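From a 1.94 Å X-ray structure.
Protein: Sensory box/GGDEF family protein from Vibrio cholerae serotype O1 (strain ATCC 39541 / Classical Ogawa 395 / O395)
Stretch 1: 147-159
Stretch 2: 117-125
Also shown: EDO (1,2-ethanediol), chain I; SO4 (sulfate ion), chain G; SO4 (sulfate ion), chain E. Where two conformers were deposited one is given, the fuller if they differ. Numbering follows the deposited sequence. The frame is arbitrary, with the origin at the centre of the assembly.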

# COMPACT_ATOMS: atom_id res chain seq x y z
N ALA A 147 -8.69 6.22 7.67
CA ALA A 147 -7.43 6.61 8.31
C ALA A 147 -7.15 8.11 8.11
O ALA A 147 -6.81 8.83 9.05
CB ALA A 147 -6.28 5.76 7.74
N LYS A 148 -7.31 8.56 6.88
CA LYS A 148 -7.07 9.96 6.51
C LYS A 148 -7.96 10.96 7.25
O LYS A 148 -7.61 12.14 7.35
CB LYS A 148 -7.23 10.10 5.00
CG LYS A 148 -6.15 9.40 4.22
CD LYS A 148 -6.46 9.42 2.71
CE LYS A 148 -6.31 10.79 2.11
NZ LYS A 148 -4.86 11.08 1.97
N ARG A 149 -9.11 10.53 7.76
CA ARG A 149 -10.00 11.45 8.48
C ARG A 149 -9.32 12.01 9.74
O ARG A 149 -9.75 13.06 10.25
CB ARG A 149 -11.30 10.77 8.92
CG ARG A 149 -12.25 10.34 7.83
CD ARG A 149 -12.50 11.37 6.78
NE ARG A 149 -13.56 12.28 7.17
CZ ARG A 149 -13.98 13.32 6.44
NH1 ARG A 149 -13.45 13.59 5.26
NH2 ARG A 149 -14.94 14.10 6.91
N ASN A 150 -8.33 11.30 10.27
CA ASN A 150 -7.69 11.71 11.52
C ASN A 150 -6.35 12.40 11.31
O ASN A 150 -5.62 12.69 12.25
CB ASN A 150 -7.54 10.50 12.44
CG ASN A 150 -8.88 10.07 13.01
OD1 ASN A 150 -9.37 10.63 13.98
ND2 ASN A 150 -9.49 9.10 12.37
N GLY A 151 -6.04 12.65 10.05
CA GLY A 151 -4.85 13.37 9.67
C GLY A 151 -3.88 12.59 8.80
O GLY A 151 -4.22 11.52 8.25
N ARG A 152 -2.64 13.05 8.77
CA ARG A 152 -1.64 12.40 7.96
C ARG A 152 -1.05 11.34 8.87
O ARG A 152 -1.37 11.33 10.06
CB ARG A 152 -0.57 13.38 7.47
CG ARG A 152 0.21 14.02 8.61
CD ARG A 152 1.26 15.04 8.17
NE ARG A 152 2.05 15.44 9.34
CZ ARG A 152 2.97 16.40 9.34
NH1 ARG A 152 3.24 17.08 8.24
NH2 ARG A 152 3.61 16.67 10.48
N ASN A 153 -0.27 10.43 8.32
CA ASN A 153 0.46 9.46 9.16
C ASN A 153 -0.47 8.59 10.03
O ASN A 153 -0.36 8.61 11.27
CB ASN A 153 1.49 10.18 10.03
CG ASN A 153 2.50 9.21 10.64
OD1 ASN A 153 2.81 8.17 10.03
ND2 ASN A 153 3.07 9.58 11.80
N ARG A 154 -1.39 7.86 9.37
CA ARG A 154 -2.42 7.03 10.04
C ARG A 154 -2.66 5.71 9.29
O ARG A 154 -2.63 5.66 8.07
CB ARG A 154 -3.76 7.76 10.14
CG ARG A 154 -3.73 9.08 10.99
CD ARG A 154 -3.52 8.75 12.47
NE ARG A 154 -3.76 9.90 13.35
CZ ARG A 154 -2.82 10.79 13.67
NH1 ARG A 154 -1.59 10.67 13.19
NH2 ARG A 154 -3.12 11.79 14.49
N CYS A 155 -2.97 4.66 10.04
CA CYS A 155 -3.27 3.35 9.48
C CYS A 155 -4.58 2.83 10.04
O CYS A 155 -4.86 3.00 11.22
CB CYS A 155 -2.16 2.35 9.78
SG CYS A 155 -0.76 2.53 8.70
N CYS A 156 -5.39 2.20 9.18
CA CYS A 156 -6.66 1.64 9.62
C CYS A 156 -6.91 0.27 9.00
O CYS A 156 -6.63 0.03 7.84
CB CYS A 156 -7.83 2.56 9.27
SG CYS A 156 -8.13 3.86 10.49
N ILE A 157 -7.47 -0.64 9.80
CA ILE A 157 -7.93 -1.90 9.23
C ILE A 157 -9.44 -1.79 8.97
O ILE A 157 -10.17 -1.19 9.77
CB ILE A 157 -7.62 -3.06 10.16
CG1 ILE A 157 -7.95 -4.40 9.51
CG2 ILE A 157 -8.38 -2.93 11.44
CD1 ILE A 157 -7.36 -5.53 10.32
N TYR A 158 -9.92 -2.29 7.84
CA TYR A 158 -11.37 -2.22 7.61
C TYR A 158 -12.17 -3.10 8.55
O TYR A 158 -11.88 -4.29 8.69
CB TYR A 158 -11.72 -2.59 6.18
CG TYR A 158 -13.20 -2.57 5.91
CD1 TYR A 158 -13.99 -3.70 6.15
CD2 TYR A 158 -13.82 -1.43 5.44
CE1 TYR A 158 -15.35 -3.70 5.92
CE2 TYR A 158 -15.19 -1.41 5.20
CZ TYR A 158 -15.94 -2.55 5.45
OH TYR A 158 -17.30 -2.56 5.22
N ARG A 159 -13.21 -2.53 9.14
CA ARG A 159 -14.22 -3.26 9.89
C ARG A 159 -15.61 -2.80 9.44
O ARG A 159 -15.81 -1.64 9.07
CB ARG A 159 -14.06 -3.08 11.40
CG ARG A 159 -12.81 -3.71 11.97
CD ARG A 159 -12.75 -5.18 11.59
NE ARG A 159 -11.53 -5.83 12.07
CZ ARG A 159 -11.09 -7.02 11.66
NH1 ARG A 159 -11.76 -7.71 10.74
NH2 ARG A 159 -9.96 -7.51 12.17
C1 EDO I . 2.46 12.67 13.10
O1 EDO I . 3.16 11.93 12.10
C2 EDO I . 2.57 14.13 12.70
O2 EDO I . 1.78 14.33 11.52
S SO4 G . -20.10 -0.80 4.09
O1 SO4 G . -18.73 -0.53 3.67
O2 SO4 G . -20.26 -0.36 5.47
O3 SO4 G . -21.02 -0.03 3.25
O4 SO4 G . -20.36 -2.23 3.97
S SO4 E . -7.95 -13.41 7.34
O1 SO4 E . -7.91 -12.68 6.08
O2 SO4 E . -6.78 -13.05 8.14
O3 SO4 E . -9.16 -13.10 8.08
O4 SO4 E . -7.86 -14.86 7.08
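Stretch 2 117-125: IYLCAGVSS

Stretch 2 lies beside stretch 1 as a parallel β-strand, its axis inclined by 5° to that of strand 154-157 and approaching it to 4.7 Å. Both backbones are extended, and Cys-155 pairs with Ala-121 (CA to CA 4.7 Å), Cys-156 with Gly-122 and Ile-157 with Val-123. The ladder comprises four hydrogen bonds: Ala-121 N to Arg-154 O (3.0 Å), Cys-156 N to Ala-121 O (3.0 Å), Val-123 N to Cys-156 O (2.9 Å) and a nearly straight Tyr-158 N to Val-123 O (2.9 Å).

Side chains alternate across the sheet. Cys-155 (chi1 m), Ala-121, Ile-157 and Val-123 (both chi1 t) share one face, where Cys-155 SG packs 3.6 Å from Ala-121 CB. Cys-120 and Cys-156, both m, occupy the other. With chi1 m, Cys-120 SG lies against the backbone leading into the strand, 3.5 Å from Gly-151 O and 3.6 Å from Asn-153 N, while its CB meets Lys-148 CG at 3.9 Å. Gly-151 closes a type I turn from Lys-148; its phi of 118° would jam a CB against the preceding carbonyl.

Beyond the turn, Tyr-118 (chi1 m) points toward stretch 1. Arg-152 leaves its backbone sideways, but chi1 p followed by t for both chi2 and chi3 extends it so that Tyr-118 CE2 lies over one guanidinium face, 3.5 Å from Arg-152 CZ. Asn-153, with positive phi and psi and chi1 t, brings its CG to 3.7 Å from Tyr-118 CD1. A water donates to Asn-153 OD1 (2.6 Å) and accepts from Leu-119 N (3.1 Å), linking the stretches. Arg-154 instead folds back through m chi1 and chi2, its NH1 donating to Asn-153 O (3.1 Å), and its end leads away from stretch 2.

At the far end, a second water bridges Ser-124 OG (2.8 Å) and Tyr-158 O (3.1 Å).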

# COMPACT_ATOMS: atom_id res chain seq x y z
N ILE A 117 8.31 13.03 5.31
CA ILE A 117 7.13 12.76 4.51
C ILE A 117 6.37 11.59 5.14
O ILE A 117 6.99 10.67 5.69
CB ILE A 117 7.51 12.45 3.04
CG1 ILE A 117 8.47 13.51 2.51
CG2 ILE A 117 6.27 12.37 2.11
CD1 ILE A 117 8.96 13.23 1.09
N TYR A 118 5.04 11.61 5.03
CA TYR A 118 4.19 10.65 5.74
C TYR A 118 3.23 9.96 4.76
O TYR A 118 3.01 10.44 3.64
CB TYR A 118 3.40 11.38 6.86
CG TYR A 118 4.29 12.15 7.82
CD1 TYR A 118 4.83 11.53 8.94
CD2 TYR A 118 4.63 13.49 7.59
CE1 TYR A 118 5.67 12.22 9.82
CE2 TYR A 118 5.51 14.19 8.48
CZ TYR A 118 6.00 13.53 9.58
OH TYR A 118 6.85 14.15 10.49
N LEU A 119 2.63 8.86 5.19
CA LEU A 119 1.67 8.16 4.35
C LEU A 119 0.53 7.68 5.22
O LEU A 119 0.66 7.68 6.44
CB LEU A 119 2.36 6.99 3.60
CG LEU A 119 2.98 5.82 4.38
CD1 LEU A 119 1.93 4.78 4.80
CD2 LEU A 119 4.08 5.16 3.53
N CYS A 120 -0.60 7.30 4.61
CA CYS A 120 -1.67 6.63 5.36
C CYS A 120 -1.87 5.30 4.69
O CYS A 120 -1.50 5.15 3.53
CB CYS A 120 -2.98 7.41 5.34
SG CYS A 120 -2.89 8.92 6.36
N ALA A 121 -2.48 4.35 5.39
CA ALA A 121 -2.68 3.03 4.81
C ALA A 121 -4.01 2.49 5.27
O ALA A 121 -4.44 2.76 6.40
CB ALA A 121 -1.52 2.05 5.22
N GLY A 122 -4.67 1.76 4.38
CA GLY A 122 -5.87 1.06 4.78
C GLY A 122 -5.62 -0.42 4.47
O GLY A 122 -4.97 -0.73 3.46
N VAL A 123 -6.15 -1.31 5.29
CA VAL A 123 -5.89 -2.75 5.14
C VAL A 123 -7.16 -3.61 5.14
O VAL A 123 -8.06 -3.43 5.96
CB VAL A 123 -5.01 -3.26 6.29
CG1 VAL A 123 -4.60 -4.71 6.03
CG2 VAL A 123 -3.80 -2.35 6.47
N SER A 124 -7.24 -4.58 4.24
CA SER A 124 -8.32 -5.52 4.35
C SER A 124 -7.82 -6.83 3.81
O SER A 124 -6.63 -6.98 3.49
CB SER A 124 -9.57 -5.06 3.57
OG SER A 124 -10.72 -5.82 3.95
N SER A 125 -8.73 -7.78 3.67
CA SER A 125 -8.38 -9.06 3.12
C SER A 125 -9.59 -9.76 2.50
O SER A 125 -10.73 -9.35 2.71
CB SER A 125 -7.75 -9.94 4.19
OG SER A 125 -8.71 -10.29 5.15
O HOH W 1 4.06 7.93 7.79
O HOH W 2 -10.76 -6.35 6.73